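Serine-pyruvate aminotransferase (agxt) (Sulfolobus solfataricus, PDB 3ZRQ) catalyses the pyridoxal 5'-phosphate-dependent transfer of an amino group between serine and pyruvate, as a thermophilic archaeal class-V aminotransferase. Local coordinates at the interface of chains A and B and the interface of chains A and C. Sequence-based numbering; all coordinates share one arbitrary frame. Chains: chain A/B/C, Serine-pyruvate aminotransferase (agxt).

Contact 1: the interface of chains A and B. Residues chain A 350, 354-355, 357-358, 369-370, 373; chain B 347, 350, 373, 377, 380.
Helices 346-363 and 371-381 of both subunits pack together here around B:Glu377, whose side chain runs into chain A. Its CG stands anti to the carbonyl carbon (chi1 -80°) and the chain stays extended, so the carboxylate arrives between A:Ser354, A:Val373 and A:Glu357. The hydroxyl OG of A:Ser354, anti to its own backbone N, donates to OE2 of B:Glu377 at 2.7 Å, coming from above the carboxylate plane. A:Val373 meets the same carboxylate tip to tip, its CG2 lying 3.4 Å from B:Glu377 OE1. The carboxylate of A:Glu357 crosses that of B:Glu377 at about a right angle, and it is fixed from its own chain: the backbone N of A:Gly370 bonds OE1 through the syn lone pair at 2.7 Å, and the backbone N of A:Val373 bonds OE2. Two like acidic groups so close may raise the proton affinity of one of them, although A:Arg358 NE, 4.4 Å from B:Glu377 OE2, would offset this in part. A:Arg358 bends at chi3 (-97°) and points NH2 at the amide oxygen OD1 of B:Asn347, 3.0 Å away, almost along the C=O axis and in the guanidinium plane. The two Ile350 side chains slide past each other in opposite directions through their CG2 methyls, while the Val373 pair crosses obliquely through CG1. In the deposited assembly this mixed patch joins the C-terminal helices of the two subunits, and may do so in the working oligomer.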
# COMPACT_ATOMS: atom_id res chain seq x y z
N ILE A 350 17.33 -22.74 -3.29
CA ILE A 350 18.57 -22.50 -4.02
C ILE A 350 19.34 -21.36 -3.35
O ILE A 350 20.53 -21.49 -3.06
CB ILE A 350 18.35 -22.16 -5.52
CG1 ILE A 350 17.63 -23.30 -6.22
CG2 ILE A 350 19.68 -21.94 -6.21
CD1 ILE A 350 16.72 -22.82 -7.34
N SER A 354 22.97 -21.57 -1.49
CA SER A 354 23.99 -20.72 -2.09
C SER A 354 24.58 -19.73 -1.08
O SER A 354 25.81 -19.64 -0.94
CB SER A 354 23.44 -20.00 -3.33
OG SER A 354 24.49 -19.29 -3.96
N VAL A 355 23.72 -18.99 -0.37
CA VAL A 355 24.19 -18.03 0.66
C VAL A 355 24.96 -18.71 1.79
O VAL A 355 25.94 -18.16 2.30
CB VAL A 355 23.04 -17.12 1.20
CG1 VAL A 355 23.49 -16.31 2.42
CG2 VAL A 355 22.54 -16.16 0.11
N GLU A 357 26.74 -21.60 1.43
CA GLU A 357 28.04 -21.94 0.82
C GLU A 357 29.04 -20.77 0.82
O GLU A 357 30.17 -20.91 1.30
CB GLU A 357 27.85 -22.41 -0.62
CG GLU A 357 27.29 -23.79 -0.81
CD GLU A 357 27.72 -24.38 -2.14
OE1 GLU A 357 28.91 -24.28 -2.46
OE2 GLU A 357 26.87 -24.95 -2.86
N ARG A 358 28.61 -19.63 0.29
CA ARG A 358 29.46 -18.44 0.19
C ARG A 358 29.89 -17.90 1.55
O ARG A 358 31.03 -17.48 1.73
CB ARG A 358 28.77 -17.34 -0.65
CG ARG A 358 28.60 -17.76 -2.12
CD ARG A 358 28.16 -16.61 -3.02
NE ARG A 358 26.71 -16.61 -3.25
CZ ARG A 358 25.88 -15.66 -2.81
NH1 ARG A 358 26.34 -14.63 -2.12
NH2 ARG A 358 24.58 -15.76 -3.06
N PHE A 369 32.55 -27.11 -1.32
CA PHE A 369 32.03 -26.00 -2.13
C PHE A 369 31.52 -26.50 -3.49
O PHE A 369 32.11 -27.40 -4.09
CB PHE A 369 33.06 -24.87 -2.29
CG PHE A 369 32.47 -23.59 -2.87
CD1 PHE A 369 31.71 -22.73 -2.08
CD2 PHE A 369 32.66 -23.26 -4.21
CE1 PHE A 369 31.15 -21.55 -2.62
CE2 PHE A 369 32.10 -22.09 -4.76
CZ PHE A 369 31.34 -21.24 -3.96
N GLY A 370 30.41 -25.93 -3.94
CA GLY A 370 29.79 -26.33 -5.20
C GLY A 370 28.72 -27.41 -5.08
O GLY A 370 27.66 -27.32 -5.73
N VAL A 373 24.48 -26.52 -3.95
CA VAL A 373 23.46 -26.07 -4.91
C VAL A 373 23.10 -27.20 -5.88
O VAL A 373 21.93 -27.40 -6.22
CB VAL A 373 23.85 -24.78 -5.68
CG1 VAL A 373 22.66 -24.26 -6.45
CG2 VAL A 373 24.32 -23.71 -4.72
N ASN B 347 21.72 -12.61 -5.89
CA ASN B 347 20.75 -13.72 -5.77
C ASN B 347 19.82 -13.89 -6.96
O ASN B 347 19.38 -15.00 -7.24
CB ASN B 347 19.93 -13.63 -4.48
CG ASN B 347 20.77 -13.86 -3.22
OD1 ASN B 347 21.90 -14.35 -3.29
ND2 ASN B 347 20.23 -13.47 -2.07
N ILE B 350 21.62 -16.10 -9.45
CA ILE B 350 21.56 -17.53 -9.11
C ILE B 350 20.22 -18.11 -9.57
O ILE B 350 20.19 -19.15 -10.25
CB ILE B 350 21.76 -17.79 -7.60
CG1 ILE B 350 23.09 -17.22 -7.12
CG2 ILE B 350 21.68 -19.28 -7.29
CD1 ILE B 350 23.07 -16.77 -5.70
N VAL B 373 25.03 -22.91 -12.24
CA VAL B 373 24.95 -22.25 -10.93
C VAL B 373 26.34 -22.14 -10.29
O VAL B 373 26.67 -21.12 -9.68
CB VAL B 373 23.95 -22.93 -9.96
CG1 VAL B 373 23.75 -22.08 -8.73
CG2 VAL B 373 22.60 -23.16 -10.64
N GLU B 377 28.05 -18.77 -8.90
CA GLU B 377 28.50 -18.70 -7.51
C GLU B 377 29.96 -18.26 -7.44
O GLU B 377 30.35 -17.47 -6.58
CB GLU B 377 28.37 -20.06 -6.83
CG GLU B 377 26.98 -20.40 -6.35
CD GLU B 377 27.03 -21.34 -5.15
OE1 GLU B 377 27.44 -22.51 -5.32
OE2 GLU B 377 26.69 -20.90 -4.02
N LEU B 380 30.31 -14.49 -8.28
CA LEU B 380 29.79 -13.75 -7.14
C LEU B 380 30.74 -13.79 -5.94
O LEU B 380 30.89 -12.81 -5.22
CB LEU B 380 28.39 -14.26 -6.75
CG LEU B 380 27.25 -14.11 -7.77
CD1 LEU B 380 26.02 -14.77 -7.21
CD2 LEU B 380 27.00 -12.65 -8.11

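Contact 2: the interface of chains A and B. Residues chain A 2, 321-323, 351; chain B 345, 347-348, 351.
A tight apolar centre and a looser polar margin divide this part of the two-fold A-B interface. At the centre the Ile351 side chains of helices 346-363 cross obliquely, each with CG1 anti to the carbonyl carbon (chi1 -71° in both), so that the two CD1 methyls press against each other. The CG2 branch of A:Ile351, anti to the backbone N, turns instead to B:Asn347, whose side chain crosses it at about a right angle; ND2 lies 3.6 Å from that methyl. B:Asn347 ND2 also makes a weak hydrogen bond to the backbone O of A:Glu321 at 3.4 Å, a slack link beside the packed isoleucines. Farther out, the N-terminal A:Asp2 is poorly ordered, and its bond is correspondingly less certain: as modelled, B:Thr345 OG1 donates to A:Asp2 OD2 at 2.8 Å from above the carboxylate plane. B:Thr345 is better held, because its OG1 sits between the backbone N and carbonyl carbon (chi1 68°) and accepts the backbone N-H of B:Asp348 at 3.3 Å, in the manner of a helix N-cap. B:Asp348 returns the grip, its OD2 taking the backbone N-H of B:Thr345 through the anti lone pair at 2.8 Å.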
# COMPACT_ATOMS: atom_id res chain seq x y z
N ASP A 2 17.05 -6.42 -1.16
CA ASP A 2 16.43 -7.68 -1.66
C ASP A 2 16.22 -8.71 -0.53
O ASP A 2 15.58 -9.75 -0.74
CB ASP A 2 17.30 -8.29 -2.77
CG ASP A 2 16.53 -9.26 -3.67
OD1 ASP A 2 15.32 -9.05 -3.90
OD2 ASP A 2 17.15 -10.23 -4.15
N GLU A 321 24.67 -10.86 2.71
CA GLU A 321 24.46 -11.51 1.41
C GLU A 321 22.98 -11.70 1.07
O GLU A 321 22.65 -12.43 0.13
CB GLU A 321 25.22 -12.84 1.34
CG GLU A 321 26.75 -12.69 1.43
CD GLU A 321 27.33 -11.86 0.28
OE1 GLU A 321 26.95 -12.10 -0.89
OE2 GLU A 321 28.17 -10.98 0.55
N GLY A 322 22.11 -11.06 1.86
CA GLY A 322 20.68 -10.93 1.52
C GLY A 322 19.74 -11.99 2.06
O GLY A 322 18.67 -12.24 1.48
N VAL A 323 20.12 -12.63 3.16
CA VAL A 323 19.24 -13.61 3.83
C VAL A 323 19.40 -13.51 5.35
O VAL A 323 20.51 -13.60 5.88
CB VAL A 323 19.49 -15.09 3.37
CG1 VAL A 323 18.54 -16.08 4.07
CG2 VAL A 323 19.36 -15.21 1.86
N ILE A 351 18.64 -20.25 -3.09
CA ILE A 351 19.27 -19.06 -2.48
C ILE A 351 19.83 -19.41 -1.10
O ILE A 351 20.95 -19.02 -0.76
CB ILE A 351 18.28 -17.88 -2.34
CG1 ILE A 351 17.93 -17.27 -3.70
CG2 ILE A 351 18.85 -16.79 -1.45
CD1 ILE A 351 16.56 -16.54 -3.69
N THR B 345 19.90 -8.27 -8.09
CA THR B 345 20.89 -8.62 -7.05
C THR B 345 21.69 -9.86 -7.42
O THR B 345 21.29 -10.59 -8.31
CB THR B 345 20.22 -8.92 -5.68
OG1 THR B 345 19.46 -10.14 -5.79
CG2 THR B 345 19.31 -7.77 -5.24
N ASN B 347 21.72 -12.61 -5.89
CA ASN B 347 20.75 -13.72 -5.77
C ASN B 347 19.82 -13.89 -6.96
O ASN B 347 19.38 -15.00 -7.24
CB ASN B 347 19.93 -13.63 -4.48
CG ASN B 347 20.77 -13.86 -3.22
OD1 ASN B 347 21.90 -14.35 -3.29
ND2 ASN B 347 20.23 -13.47 -2.07
N ASP B 348 19.48 -12.80 -7.66
CA ASP B 348 18.66 -12.93 -8.88
C ASP B 348 19.42 -13.68 -9.98
O ASP B 348 18.83 -14.39 -10.79
CB ASP B 348 18.19 -11.56 -9.38
CG ASP B 348 17.24 -10.87 -8.41
OD1 ASP B 348 16.27 -11.51 -7.96
OD2 ASP B 348 17.47 -9.68 -8.12
N ILE B 351 19.12 -17.43 -9.23
CA ILE B 351 17.79 -17.89 -9.60
C ILE B 351 17.64 -17.98 -11.12
O ILE B 351 17.10 -18.96 -11.64
CB ILE B 351 16.69 -16.97 -9.02
CG1 ILE B 351 16.58 -17.13 -7.50
CG2 ILE B 351 15.33 -17.26 -9.67
CD1 ILE B 351 15.99 -15.88 -6.82

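Contact 3: the interface of chains A and C. Residues chain A 18, 21-24; chain C 15, 18-19, 22.
Leucines from the short helix 15-19 and the loop that follows it interlock across a two-fold contact of chains A and C in the deposited tetramer, where they may help hold the two subunits together. A:Leu22 buries more surface than any other residue of this patch. From CB, its CG stands anti to the carbonyl carbon and beside the backbone N (chi1 -62°), which aims the fork at chain C. A:Leu22 CG itself approaches the CD2 methyl of C:Leu22 at 4.2 Å. Of the two tips, A:Leu22 CD1 meets C:Leu22 CD1 head on at 3.8 Å, whereas A:Leu22 CD2 turns toward helix 15-19 of chain C and rests 3.9 Å from C:Leu18 CB, the two leucines sliding past each other in opposite directions. An alanine at A:Leu22 would remove CG and both methyls, and would probably loosen the contact by depriving C:Leu22 and C:Leu18 of these apolar partners. On one flank C:Leu22 CD2 lies 3.8 Å from the backbone O of A:Leu18. On the other, C:Leu18 CD1 packs against A:Asn24 CB at 3.6 Å. The neighbouring A:Glu23, a calcium ligand of this protein, borders the patch with little burial; its nearest approach to C:Leu18 is through its backbone carbonyl carbon. The polar supplement is modest: with CG in the crowded position between backbone N and carbonyl carbon (chi1 45°), A:Asn24 directs ND2 toward OE1 of the poorly ordered C:Glu15, a weak hydrogen bond of 3.1 Å.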
# COMPACT_ATOMS: atom_id res chain seq x y z
N LEU A 18 -0.02 -8.58 3.05
CA LEU A 18 0.14 -7.29 3.73
C LEU A 18 -0.81 -6.20 3.24
O LEU A 18 -1.36 -5.43 4.04
CB LEU A 18 1.59 -6.83 3.70
CG LEU A 18 2.57 -7.62 4.58
CD1 LEU A 18 3.90 -6.91 4.58
CD2 LEU A 18 2.12 -7.86 6.04
N GLY A 21 -4.25 -5.42 4.63
CA GLY A 21 -4.37 -4.62 5.85
C GLY A 21 -4.49 -3.12 5.64
O GLY A 21 -4.49 -2.37 6.61
N LEU A 22 -4.61 -2.68 4.39
CA LEU A 22 -4.70 -1.24 4.10
C LEU A 22 -6.15 -0.80 3.91
O LEU A 22 -6.60 -0.55 2.79
CB LEU A 22 -3.93 -0.91 2.81
CG LEU A 22 -2.44 -1.16 2.75
CD1 LEU A 22 -1.93 -0.99 1.31
CD2 LEU A 22 -1.71 -0.21 3.68
N GLU A 23 -6.90 -0.75 5.00
CA GLU A 23 -8.27 -0.24 5.01
C GLU A 23 -8.32 0.77 6.14
O GLU A 23 -8.23 0.38 7.30
CB GLU A 23 -9.22 -1.38 5.35
CG GLU A 23 -9.13 -2.57 4.42
CD GLU A 23 -10.09 -2.46 3.27
OE1 GLU A 23 -10.78 -1.42 3.16
OE2 GLU A 23 -10.17 -3.42 2.47
N ASN A 24 -8.46 2.05 5.83
CA ASN A 24 -8.28 3.07 6.89
C ASN A 24 -9.51 3.37 7.77
O ASN A 24 -9.40 4.13 8.73
CB ASN A 24 -7.70 4.36 6.31
CG ASN A 24 -8.38 4.78 5.04
OD1 ASN A 24 -9.59 4.62 4.90
ND2 ASN A 24 -7.59 5.27 4.07
N GLU C 15 -3.31 7.27 6.23
CA GLU C 15 -2.70 6.39 5.23
C GLU C 15 -1.23 6.17 5.50
O GLU C 15 -0.74 5.05 5.35
CB GLU C 15 -2.90 6.93 3.80
CG GLU C 15 -2.53 5.95 2.68
CD GLU C 15 -3.55 4.81 2.50
OE1 GLU C 15 -4.70 4.95 2.98
OE2 GLU C 15 -3.21 3.77 1.89
N LEU C 18 -0.86 3.36 8.12
CA LEU C 18 -1.06 2.00 7.59
C LEU C 18 0.07 1.53 6.67
O LEU C 18 0.53 0.38 6.76
CB LEU C 18 -2.39 1.89 6.84
CG LEU C 18 -3.67 2.17 7.61
CD1 LEU C 18 -4.80 2.28 6.61
CD2 LEU C 18 -3.90 1.11 8.65
N VAL C 19 0.54 2.44 5.81
CA VAL C 19 1.58 2.12 4.86
C VAL C 19 2.87 1.70 5.52
O VAL C 19 3.57 0.84 4.98
CB VAL C 19 1.74 3.30 3.83
CG1 VAL C 19 3.12 3.36 3.25
CG2 VAL C 19 0.67 3.15 2.76
N LEU C 22 3.84 -2.04 5.62
CA LEU C 22 4.08 -2.80 4.40
C LEU C 22 5.55 -3.10 4.19
O LEU C 22 6.16 -2.58 3.26
CB LEU C 22 3.57 -2.01 3.18
CG LEU C 22 2.08 -1.71 3.08
CD1 LEU C 22 1.82 -0.76 1.91
CD2 LEU C 22 1.32 -3.02 2.87

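Contacts 1 and 2 belong to one A-B interface: their C-alpha centres are about 10 Å apart, helix 346-363 runs through both, and B:Asn347 serves each, with its amide oxygen in contact 1 and its amide nitrogen in contact 2. Contact 3 joins chain A to a different subunit through helix 15-19 and the loop that follows it; its C-alpha centre lies about 36 Å from that of contact 1 and about 27 Å from that of contact 2. Chain A thus uses separate surfaces for its two neighbours, and the two two-fold interfaces together could link four subunits, as in the deposited tetramer.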